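Local coordinates for amidohydrolase 3 domain-containing protein (Pyrococcus furiosus, PDB 3ICJ) that is an uncharacterised zinc-binding member of the amidohydrolase family that probably hydrolyses carbon-nitrogen bonds other than peptide bonds, at residues K38-G43 with S56-S61; E63-A68 with G484-G489. All blocks are in the same frame, centred on the assembly; numbering follows the deposited sequence.

Contact 1: K38-G43 with S56-S61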
loop_
_atom_site.group_PDB
_atom_site.type_symbol
_atom_site.label_atom_id
_atom_site.label_comp_id
_atom_site.label_asym_id
_atom_site.label_seq_id
_atom_site.Cartn_x
_atom_site.Cartn_y
_atom_site.Cartn_z
ATOM N N LYS A 38 25.942 -17.796 3.884
ATOM C CA LYS A 38 25.362 -18.417 5.081
ATOM C C LYS A 38 24.488 -19.639 4.789
ATOM O O LYS A 38 23.753 -19.684 3.799
ATOM C CB LYS A 38 24.634 -17.408 5.994
ATOM C CG LYS A 38 23.606 -16.508 5.326
ATOM C CD LYS A 38 23.151 -15.380 6.263
ATOM C CE LYS A 38 24.290 -14.403 6.558
ATOM N NZ LYS A 38 23.944 -13.432 7.627
ATOM N N ALA A 39 24.609 -20.638 5.655
ATOM C CA ALA A 39 23.733 -21.783 5.639
ATOM C C ALA A 39 22.860 -21.749 6.896
ATOM O O ALA A 39 23.370 -21.685 8.013
ATOM C CB ALA A 39 24.539 -23.088 5.549
ATOM N N LEU A 40 21.547 -21.743 6.697
ATOM C CA LEU A 40 20.575 -21.900 7.787
ATOM C C LEU A 40 20.229 -23.383 7.833
ATOM O O LEU A 40 19.713 -23.931 6.857
ATOM C CB LEU A 40 19.310 -21.068 7.517
ATOM C CG LEU A 40 19.465 -19.663 6.939
ATOM C CD1 LEU A 40 18.095 -19.111 6.579
ATOM C CD2 LEU A 40 20.154 -18.744 7.926
ATOM N N ILE A 41 20.535 -24.039 8.952
ATOM C CA ILE A 41 20.396 -25.505 9.075
ATOM C C ILE A 41 19.541 -25.902 10.285
ATOM O O ILE A 41 19.174 -25.033 11.083
ATOM C CB ILE A 41 21.787 -26.210 9.128
ATOM C CG1 ILE A 41 22.621 -25.731 10.318
ATOM C CG2 ILE A 41 22.578 -25.988 7.817
ATOM C CD1 ILE A 41 23.623 -26.742 10.747
ATOM N N ASN A 42 19.214 -27.193 10.408
ATOM C CA ASN A 42 18.514 -27.743 11.595
ATOM C C ASN A 42 17.188 -27.004 11.945
ATOM O O ASN A 42 16.885 -26.712 13.107
ATOM C CB ASN A 42 19.495 -27.849 12.791
ATOM C CG ASN A 42 18.939 -28.647 13.965
ATOM O OD1 ASN A 42 18.211 -29.626 13.784
ATOM N ND2 ASN A 42 19.299 -28.234 15.185
ATOM N N GLY A 43 16.411 -26.691 10.910
ATOM C CA GLY A 43 15.085 -26.094 11.096
ATOM C C GLY A 43 14.160 -26.449 9.951
ATOM O O GLY A 43 14.480 -27.321 9.143
ATOM N N SER A 56 15.012 -28.620 4.958
ATOM C CA SER A 56 15.633 -28.487 6.284
ATOM C C SER A 56 16.921 -27.647 6.297
ATOM O O SER A 56 17.438 -27.335 7.368
ATOM C CB SER A 56 15.870 -29.860 6.930
ATOM O OG SER A 56 16.688 -30.672 6.114
ATOM N N GLY A 57 17.416 -27.270 5.119
ATOM C CA GLY A 57 18.635 -26.449 5.020
ATOM C C GLY A 57 18.601 -25.474 3.858
ATOM O O GLY A 57 18.091 -25.799 2.779
ATOM N N LEU A 58 19.150 -24.275 4.072
ATOM C CA LEU A 58 19.169 -23.247 3.040
ATOM C C LEU A 58 20.525 -22.592 2.975
ATOM O O LEU A 58 20.994 -22.040 3.976
ATOM C CB LEU A 58 18.098 -22.187 3.327
ATOM C CG LEU A 58 17.691 -21.259 2.187
ATOM C CD1 LEU A 58 16.927 -22.019 1.133
ATOM C CD2 LEU A 58 16.857 -20.094 2.742
ATOM N N VAL A 59 21.162 -22.661 1.805
ATOM C CA VAL A 59 22.401 -21.925 1.572
ATOM C C VAL A 59 22.154 -20.654 0.754
ATOM O O VAL A 59 21.541 -20.692 -0.317
ATOM C CB VAL A 59 23.490 -22.793 0.881
ATOM C CG1 VAL A 59 24.812 -22.023 0.784
ATOM C CG2 VAL A 59 23.710 -24.076 1.648
ATOM N N ILE A 60 22.662 -19.539 1.274
ATOM C CA ILE A 60 22.500 -18.224 0.697
ATOM C C ILE A 60 23.873 -17.635 0.405
ATOM O O ILE A 60 24.782 -17.751 1.230
ATOM C CB ILE A 60 21.735 -17.313 1.687
ATOM C CG1 ILE A 60 20.283 -17.780 1.820
ATOM C CG2 ILE A 60 21.771 -15.863 1.249
ATOM C CD1 ILE A 60 19.730 -17.587 3.213
ATOM N N SER A 61 24.045 -17.025 -0.770
ATOM C CA SER A 61 25.245 -16.232 -1.024
ATOM C C SER A 61 24.976 -15.111 -2.004
ATOM O O SER A 61 24.273 -15.310 -3.007
ATOM C CB SER A 61 26.428 -17.093 -1.489
ATOM O OG SER A 61 26.210 -17.650 -2.769
#

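Contact 2: E63-A68 with G484-G489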
loop_
_atom_site.group_PDB
_atom_site.type_symbol
_atom_site.label_atom_id
_atom_site.label_comp_id
_atom_site.label_asym_id
_atom_site.label_seq_id
_atom_site.Cartn_x
_atom_site.Cartn_y
_atom_site.Cartn_z
ATOM N N GLU A 63 23.124 -12.606 -1.492
ATOM C CA GLU A 63 21.683 -12.291 -1.358
ATOM C C GLU A 63 20.764 -13.083 -2.310
ATOM O O GLU A 63 19.675 -12.632 -2.646
ATOM C CB GLU A 63 21.434 -10.776 -1.449
ATOM C CG GLU A 63 22.124 -9.999 -0.341
ATOM C CD GLU A 63 22.918 -8.821 -0.864
ATOM O OE1 GLU A 63 22.318 -7.902 -1.470
ATOM O OE2 GLU A 63 24.151 -8.818 -0.660
ATOM N N ARG A 64 21.209 -14.265 -2.721
ATOM C CA ARG A 64 20.391 -15.208 -3.482
ATOM C C ARG A 64 20.475 -16.590 -2.873
ATOM O O ARG A 64 21.457 -16.913 -2.215
ATOM C CB ARG A 64 20.849 -15.288 -4.928
ATOM C CG ARG A 64 21.015 -13.947 -5.588
ATOM C CD ARG A 64 20.156 -13.884 -6.796
ATOM N NE ARG A 64 20.015 -12.524 -7.282
ATOM C CZ ARG A 64 19.089 -12.149 -8.154
ATOM N NH1 ARG A 64 18.225 -13.042 -8.627
ATOM N NH2 ARG A 64 19.028 -10.886 -8.554
ATOM N N VAL A 65 19.451 -17.405 -3.104
ATOM C CA VAL A 65 19.429 -18.778 -2.622
ATOM C C VAL A 65 20.300 -19.621 -3.556
ATOM O O VAL A 65 20.118 -19.617 -4.768
ATOM C CB VAL A 65 17.979 -19.345 -2.548
ATOM C CG1 VAL A 65 17.980 -20.852 -2.233
ATOM C CG2 VAL A 65 17.143 -18.567 -1.516
ATOM N N LEU A 66 21.246 -20.333 -2.961
ATOM C CA LEU A 66 22.203 -21.154 -3.684
ATOM C C LEU A 66 21.730 -22.611 -3.701
ATOM O O LEU A 66 21.899 -23.329 -4.696
ATOM C CB LEU A 66 23.572 -21.064 -2.986
ATOM C CG LEU A 66 24.642 -21.965 -3.609
ATOM C CD1 LEU A 66 24.997 -21.416 -4.981
ATOM C CD2 LEU A 66 25.848 -22.098 -2.755
ATOM N N TYR A 67 21.157 -23.035 -2.575
ATOM C CA TYR A 67 20.714 -24.412 -2.370
ATOM C C TYR A 67 19.545 -24.421 -1.374
ATOM O O TYR A 67 19.582 -23.749 -0.343
ATOM C CB TYR A 67 21.900 -25.289 -1.853
ATOM C CG TYR A 67 21.502 -26.704 -1.493
ATOM C CD1 TYR A 67 21.342 -27.678 -2.483
ATOM C CD2 TYR A 67 21.235 -27.055 -0.169
ATOM C CE1 TYR A 67 20.934 -28.968 -2.150
ATOM C CE2 TYR A 67 20.840 -28.332 0.174
ATOM C CZ TYR A 67 20.683 -29.284 -0.815
ATOM O OH TYR A 67 20.288 -30.564 -0.464
ATOM N N ALA A 68 18.525 -25.213 -1.686
ATOM C CA ALA A 68 17.433 -25.511 -0.758
ATOM C C ALA A 68 17.224 -27.032 -0.739
ATOM O O ALA A 68 16.950 -27.631 -1.784
ATOM C CB ALA A 68 16.150 -24.788 -1.212
ATOM N N GLY A 484 9.577 -13.919 -3.637
ATOM C CA GLY A 484 8.367 -14.579 -3.130
ATOM C C GLY A 484 8.487 -16.046 -2.755
ATOM O O GLY A 484 7.584 -16.601 -2.125
ATOM N N LYS A 485 9.589 -16.672 -3.172
ATOM C CA LYS A 485 9.913 -18.072 -2.879
ATOM C C LYS A 485 11.357 -18.134 -2.394
ATOM O O LYS A 485 12.110 -17.166 -2.556
ATOM C CB LYS A 485 9.761 -18.947 -4.142
ATOM C CG LYS A 485 8.321 -19.130 -4.653
ATOM C CD LYS A 485 8.275 -20.229 -5.744
ATOM C CE LYS A 485 6.946 -20.237 -6.505
ATOM N NZ LYS A 485 5.778 -20.740 -5.683
ATOM N N LEU A 486 11.741 -19.250 -1.775
ATOM C CA LEU A 486 13.139 -19.485 -1.392
ATOM C C LEU A 486 13.764 -20.692 -2.116
ATOM O O LEU A 486 14.579 -21.425 -1.551
ATOM C CB LEU A 486 13.286 -19.597 0.132
ATOM C CG LEU A 486 12.935 -18.338 0.952
ATOM C CD1 LEU A 486 12.859 -18.643 2.469
ATOM C CD2 LEU A 486 13.941 -17.227 0.673
ATOM N N GLU A 487 13.394 -20.880 -3.375
ATOM C CA GLU A 487 14.044 -21.892 -4.230
ATOM C C GLU A 487 15.366 -21.324 -4.749
ATOM O O GLU A 487 15.613 -20.131 -4.606
ATOM C CB GLU A 487 13.145 -22.249 -5.417
ATOM C CG GLU A 487 11.640 -22.190 -5.142
ATOM C CD GLU A 487 10.988 -23.556 -5.030
ATOM O OE1 GLU A 487 11.600 -24.473 -4.420
ATOM O OE2 GLU A 487 9.857 -23.701 -5.555
ATOM N N ARG A 488 16.202 -22.167 -5.364
ATOM C CA ARG A 488 17.472 -21.730 -5.974
ATOM C C ARG A 488 17.285 -20.554 -6.941
ATOM O O ARG A 488 16.418 -20.594 -7.814
ATOM C CB ARG A 488 18.144 -22.888 -6.737
ATOM C CG ARG A 488 19.542 -22.558 -7.273
ATOM C CD ARG A 488 19.810 -23.125 -8.678
ATOM N NE ARG A 488 19.921 -24.581 -8.669
ATOM C CZ ARG A 488 18.999 -25.415 -9.141
ATOM N NH1 ARG A 488 17.877 -24.952 -9.681
ATOM N NH2 ARG A 488 19.204 -26.724 -9.073
ATOM N N GLY A 489 18.100 -19.516 -6.792
ATOM C CA GLY A 489 18.062 -18.381 -7.728
ATOM C C GLY A 489 17.222 -17.197 -7.264
ATOM O O GLY A 489 17.385 -16.078 -7.768
HETATM O O HOH W 1 20.876 -25.772 -5.709
#

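Contact 1: K38-G43 with S56-S61
Lys38, Ala39 and Leu40 pair with Ile60, Val59 and Leu58 as neighbouring antiparallel strands in a mixed four-stranded sheet, part of the small β-domain that flanks the metal-bearing barrel in amidohydrolases. The strand axes approach to 4.6 Å and run 166° apart. Four backbone hydrogen bonds join the two hydrogen-bonded pairs: Lys38 and Ile60 each give an N-H to the other's carbonyl, and so do Leu40 and Leu58. The Ile60 N to Lys38 O bond is 2.8 Å long. Ala39 and Val59 form the non-hydrogen-bonded pair between them, where CA-H...O contacts take over, with Ala39 CA 3.2 Å from Leu58 O.

Apolar packing differs on the two faces. Leu40, Leu58 and Ile60 share one of them. The Leu40 and Leu58 side chains run alongside each other in the same direction, while Ile60 slants across Leu40. Leu40 keeps CG beside its own backbone N (chi1 -41°), which brings CD1 within 4.1 Å of Leu58 CD2 and 4.0 Å of Ile60 CD1. Branched aliphatic residues suit this buried surface, where Tyr494 of strand 494-497 touches Leu40 and Ile60. On the other face a small alanine fits under helix 71-81: Ala39 CB meets Val59 CG2 at 4.1 Å, and Ala78 of the helix packs on Ala39 and Ala74 on Val59.

At its start strand 57-61 carries a classic bulge against its other neighbour, Ser56 and Gly57 both facing Gly69 of strand 64-69; toward 38-43, Ser56 CA lies 3.3 Å from Gly43 O in a CA-H...O contact.

Contact 2: E63-A68 with G484-G489
Val65 presses into the backbone of Leu486 and Glu487, the tightly packed half of this contact. Its CB lies 3.2 Å from Glu487 O, and CG1, anti to the valine's own N (chi1 172°), lies over both Glu487 O and Leu486 O. CG2 reaches Leu486 CD2 at 4.1 Å, apolar against apolar. Ala68, small enough to sit close to the loop, places its CB 3.7 Å from Leu486 O. That buried carbonyl oxygen, met by carbons of Val65 and Ala68, has no hydrogen-bonding partner in the model. At the border of the packed region Gly489 N gives Val65 O a nearly straight bond of 2.9 Å. Glycine suits this position because, with phi at 96°, a side chain would collide with the preceding carbonyl.

Polar groups take over on the looser, outer side. Arg64 NH1 gives a long hydrogen bond of 3.3 Å to Gly489 O, which lies at the edge of the guanidinium, near its plane, and the same NH1 makes a salt bridge to Asp482. A methionine in its place would probably leave Asp482 without its positive partner and Gly489 O without the guanidinium donor. Exposed Arg488 extends its aliphatic CG over Leu66 O, 3.6 Å away. A water bonded to Leu66 O at 2.8 Å also makes a weak link to Arg488 NE.

The strand carries a classic β-bulge, Leu66 and Tyr67 both facing Val59, while the loop leads from helix 463-477 to strand 494-497. Joining N-terminal strands with a C-terminal segment in this way is characteristic of the composite β-domain of amidohydrolases.

Contacts 1 and 2 follow one another along the chain and share a sheet, their centres about 10 Å apart. Strand 57-61 is the bridge: paired with 38-41 in contact 1, it pairs along its other edge with 64-69 of contact 2. Here Val59 O lies 2.7 Å from Leu66 N, and Val59 N lies 2.9 Å from Tyr67 O, both probable hydrogen bonds. Leu58 CD1 also packs 3.6 Å from Leu486 O, so contact 1 reaches the C-terminal loop directly. Both contacts are structural and lie away from the two zinc ions, which carboxylated Lys296 bridges.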